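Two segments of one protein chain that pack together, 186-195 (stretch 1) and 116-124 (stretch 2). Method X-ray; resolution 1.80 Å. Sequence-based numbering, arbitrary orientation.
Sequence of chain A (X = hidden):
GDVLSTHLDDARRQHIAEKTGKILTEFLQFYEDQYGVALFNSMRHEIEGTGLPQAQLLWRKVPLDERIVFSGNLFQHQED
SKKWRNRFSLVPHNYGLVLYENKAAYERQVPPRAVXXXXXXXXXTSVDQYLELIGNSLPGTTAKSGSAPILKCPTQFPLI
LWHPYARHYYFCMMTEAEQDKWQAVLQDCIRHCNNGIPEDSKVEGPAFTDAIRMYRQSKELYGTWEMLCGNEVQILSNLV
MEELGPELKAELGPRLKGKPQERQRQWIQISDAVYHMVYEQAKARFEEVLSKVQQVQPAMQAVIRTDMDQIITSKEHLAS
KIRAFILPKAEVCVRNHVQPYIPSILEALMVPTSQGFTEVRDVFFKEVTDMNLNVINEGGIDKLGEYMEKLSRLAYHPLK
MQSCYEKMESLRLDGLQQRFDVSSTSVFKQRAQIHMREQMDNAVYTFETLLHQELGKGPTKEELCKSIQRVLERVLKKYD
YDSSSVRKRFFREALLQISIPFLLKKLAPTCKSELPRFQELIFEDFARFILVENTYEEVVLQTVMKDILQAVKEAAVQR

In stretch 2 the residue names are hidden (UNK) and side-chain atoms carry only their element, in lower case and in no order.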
# COMPACT_ATOMS: atom_id res chain seq x y z
N LEU A 186 16.03 2.05 2.78
CA LEU A 186 15.01 3.08 2.54
C LEU A 186 13.88 2.54 1.68
O LEU A 186 12.72 2.95 1.86
CB LEU A 186 15.64 4.32 1.89
CG LEU A 186 16.61 5.05 2.83
CD1 LEU A 186 17.29 6.20 2.10
CD2 LEU A 186 15.89 5.54 4.07
N GLN A 187 14.17 1.61 0.75
CA GLN A 187 13.10 0.92 0.04
C GLN A 187 12.19 0.18 1.01
O GLN A 187 10.97 0.18 0.84
CB GLN A 187 13.67 -0.08 -0.98
CG GLN A 187 14.12 0.49 -2.30
CD GLN A 187 14.80 -0.55 -3.18
OE1 GLN A 187 15.04 -1.69 -2.76
NE2 GLN A 187 15.13 -0.17 -4.40
N ASP A 188 12.78 -0.48 2.01
CA ASP A 188 11.99 -1.15 3.05
C ASP A 188 11.14 -0.15 3.83
O ASP A 188 9.98 -0.43 4.16
CB ASP A 188 12.89 -1.92 4.02
CG ASP A 188 13.54 -3.15 3.41
OD1 ASP A 188 13.30 -3.44 2.21
OD2 ASP A 188 14.32 -3.82 4.14
N CYS A 189 11.73 1.01 4.17
CA CYS A 189 10.99 2.07 4.87
C CYS A 189 9.77 2.50 4.07
O CYS A 189 8.66 2.62 4.62
CB CYS A 189 11.89 3.28 5.10
SG CYS A 189 13.17 3.07 6.38
N ILE A 190 9.96 2.77 2.78
CA ILE A 190 8.86 3.24 1.93
C ILE A 190 7.77 2.17 1.85
O ILE A 190 6.57 2.47 1.98
CB ILE A 190 9.38 3.61 0.53
CG1 ILE A 190 10.28 4.84 0.61
CG2 ILE A 190 8.20 3.81 -0.42
CD1 ILE A 190 11.10 5.06 -0.66
N ARG A 191 8.17 0.92 1.61
CA ARG A 191 7.19 -0.16 1.50
C ARG A 191 6.40 -0.31 2.79
O ARG A 191 5.17 -0.49 2.76
CB ARG A 191 7.90 -1.46 1.15
CG ARG A 191 7.00 -2.67 0.90
CD ARG A 191 7.85 -3.95 0.76
NE ARG A 191 8.83 -3.85 -0.33
CZ ARG A 191 10.14 -3.72 -0.15
NH1 ARG A 191 10.93 -3.62 -1.21
NH2 ARG A 191 10.65 -3.68 1.07
N HIS A 192 7.09 -0.21 3.93
CA HIS A 192 6.43 -0.35 5.22
C HIS A 192 5.45 0.79 5.47
O HIS A 192 4.30 0.56 5.86
CB HIS A 192 7.49 -0.43 6.33
CG HIS A 192 6.92 -0.70 7.69
ND1 HIS A 192 6.70 -1.97 8.17
CD2 HIS A 192 6.51 0.15 8.66
CE1 HIS A 192 6.18 -1.90 9.38
NE2 HIS A 192 6.06 -0.62 9.71
N CYS A 193 5.89 2.03 5.24
CA CYS A 193 5.01 3.18 5.46
C CYS A 193 3.87 3.23 4.46
O CYS A 193 2.79 3.72 4.80
CB CYS A 193 5.82 4.49 5.42
SG CYS A 193 7.04 4.65 6.76
N ASN A 194 4.07 2.73 3.23
CA ASN A 194 2.97 2.69 2.27
C ASN A 194 1.85 1.76 2.74
O ASN A 194 0.68 2.00 2.44
CB ASN A 194 3.47 2.22 0.90
CG ASN A 194 4.15 3.31 0.12
OD1 ASN A 194 4.06 4.49 0.47
ND2 ASN A 194 4.82 2.93 -0.97
N ASN A 195 2.20 0.70 3.47
CA ASN A 195 1.25 -0.30 3.94
C ASN A 195 0.57 0.19 5.22
O ASN A 195 0.65 -0.41 6.29
CB ASN A 195 2.00 -1.61 4.15
CG ASN A 195 1.09 -2.80 4.39
OD1 ASN A 195 0.12 -3.01 3.67
ND2 ASN A 195 1.45 -3.62 5.39
N UNK A 116 11.10 11.19 9.64
CA UNK A 116 10.51 11.14 8.30
C UNK A 116 9.71 9.85 8.12
O UNK A 116 10.24 8.75 8.27
c UNK A 116 12.37 12.55 7.36
c UNK A 116 13.72 12.53 6.64
c UNK A 116 10.96 11.14 5.84
c UNK A 116 11.60 11.24 7.22
N UNK A 117 8.42 10.00 7.79
CA UNK A 117 7.60 8.91 7.30
C UNK A 117 7.64 8.95 5.78
O UNK A 117 7.27 9.96 5.18
c UNK A 117 5.23 7.94 7.27
c UNK A 117 6.16 9.02 7.82
n UNK A 117 4.62 7.18 8.18
o UNK A 117 5.04 7.81 6.06
N UNK A 118 8.11 7.88 5.15
CA UNK A 118 8.43 7.91 3.72
C UNK A 118 7.31 7.37 2.83
O UNK A 118 7.56 7.00 1.68
o UNK A 118 9.64 5.81 3.94
c UNK A 118 9.74 7.14 3.47
N UNK A 119 6.07 7.32 3.32
CA UNK A 119 4.97 6.89 2.46
C UNK A 119 4.88 7.79 1.24
O UNK A 119 4.98 9.02 1.35
c UNK A 119 3.65 6.90 3.23
N UNK A 120 4.71 7.19 0.07
CA UNK A 120 4.56 7.93 -1.16
C UNK A 120 5.85 8.40 -1.79
O UNK A 120 5.80 9.06 -2.85
N UNK A 121 6.99 8.09 -1.19
CA UNK A 121 8.28 8.53 -1.72
C UNK A 121 8.82 7.53 -2.73
O UNK A 121 8.40 6.37 -2.79
o UNK A 121 8.87 13.84 1.90
c UNK A 121 8.24 10.33 1.07
c UNK A 121 9.30 8.74 -0.59
c UNK A 121 8.12 11.57 1.68
c UNK A 121 8.97 12.59 1.30
c UNK A 121 10.03 11.14 -0.29
c UNK A 121 9.92 12.39 0.32
c UNK A 121 9.19 10.09 0.08
N UNK A 122 9.75 8.02 -3.56
CA UNK A 122 10.53 7.21 -4.49
C UNK A 122 12.00 7.56 -4.30
O UNK A 122 12.33 8.70 -3.97
c UNK A 122 8.37 5.77 -6.39
c UNK A 122 8.69 7.26 -6.29
c UNK A 122 7.05 5.54 -7.14
n UNK A 122 5.91 5.33 -6.20
c UNK A 122 10.15 7.48 -5.96
N UNK A 123 12.89 6.58 -4.53
CA UNK A 123 14.34 6.78 -4.37
C UNK A 123 14.98 6.97 -5.74
O UNK A 123 14.72 6.19 -6.66
c UNK A 123 16.52 5.80 -3.59
c UNK A 123 14.44 5.45 -2.23
c UNK A 123 15.00 5.61 -3.64
c UNK A 123 14.64 4.05 -1.67
N UNK A 124 15.83 7.98 -5.86
CA UNK A 124 16.67 8.19 -7.04
C UNK A 124 18.12 8.05 -6.64
O UNK A 124 18.52 8.50 -5.56
c UNK A 124 16.44 9.57 -7.67
c UNK A 124 15.09 9.97 -8.28
c UNK A 124 14.57 8.92 -9.24
c UNK A 124 14.06 10.28 -7.18
O HOH W 1 2.32 5.60 6.78
O HOH W 2 6.02 5.10 -2.72

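Position 116 carries four side-chain carbons, forked at the first, with one arm two carbons long, and all of them are out of reach of stretch 1. That pattern is isoleucine, Ile-116, whose hydrocarbon suits a buried site.

At 117 there are two carbons, the second bearing one oxygen and one nitrogen; the oxygen lies 3.5 Å from Cys-193 CB. An amide on a short stem is asparagine, Asn-117. Its OD1 accepts a hydrogen bond from the backbone N of position 119 (3.0 Å), while its ND2 donates to a water (3.1 Å) that in turn donates to Cys-193 O (2.8 Å). An amide suits the place because it can accept and donate at once.

Position 118 has one carbon followed by one oxygen. CB points toward the helix, and the oxygen sits 3.3 Å from Ile-190 N, but the angle is poor, and that N already donates to Leu-186 O within the helix; the contact is one of packing. This is Ser-118, and so small a side chain lets the backbones come close, with CA 5.0 Å from Ile-190 CA.

A single carbon at 119 meets Cys-193 CB at 3.9 Å and identifies Ala-119. Its CA lies only 4.7 Å from Asn-194 CA, a close approach that the short methyl accommodates.

Position 120 has no side-chain atoms, and its N donates to Asn-194 OD1 (2.8 Å, 156°). It is Gly-120, whose phi of 82° favours glycine, as expected at the third place of a type II turn.

At 121 one carbon leads to a six-carbon ring bearing an oxygen. CB is 4.1 Å from Ile-190 CD1, but the ring leads away from the helix. This is Tyr-121; the site is buried, and its OH is hydrogen-bonded elsewhere in the structure. Its N closes the turn onto Ser-118 O (3.1 Å).

At 122 four carbons in a row end in nitrogen, and CB points away from the helix. Lys-122 suits this partly exposed site, where its NZ finds hydrogen-bonding partners elsewhere in the structure.

Position 123 repeats the forked pattern of 116. It points toward the helix, and the tip of its longer arm lies 3.7 Å from Leu-186 CB. Ile-123 suits this apolar site, its CG1 3.7 Å from Ile-190 CD1.

Four carbons forked at the second, none touching stretch 1, make 124 Leu-124; this contact sets no requirement there.

The contact thus joins two kinds of packing: small residues admit the turn close to the helix, where Asn-194 holds Gly-120, while farther along the nearly antiparallel strand Ile-123 bridges the wider gap with hydrocarbon.

Stretch 2 116-124: INSAGYKIL
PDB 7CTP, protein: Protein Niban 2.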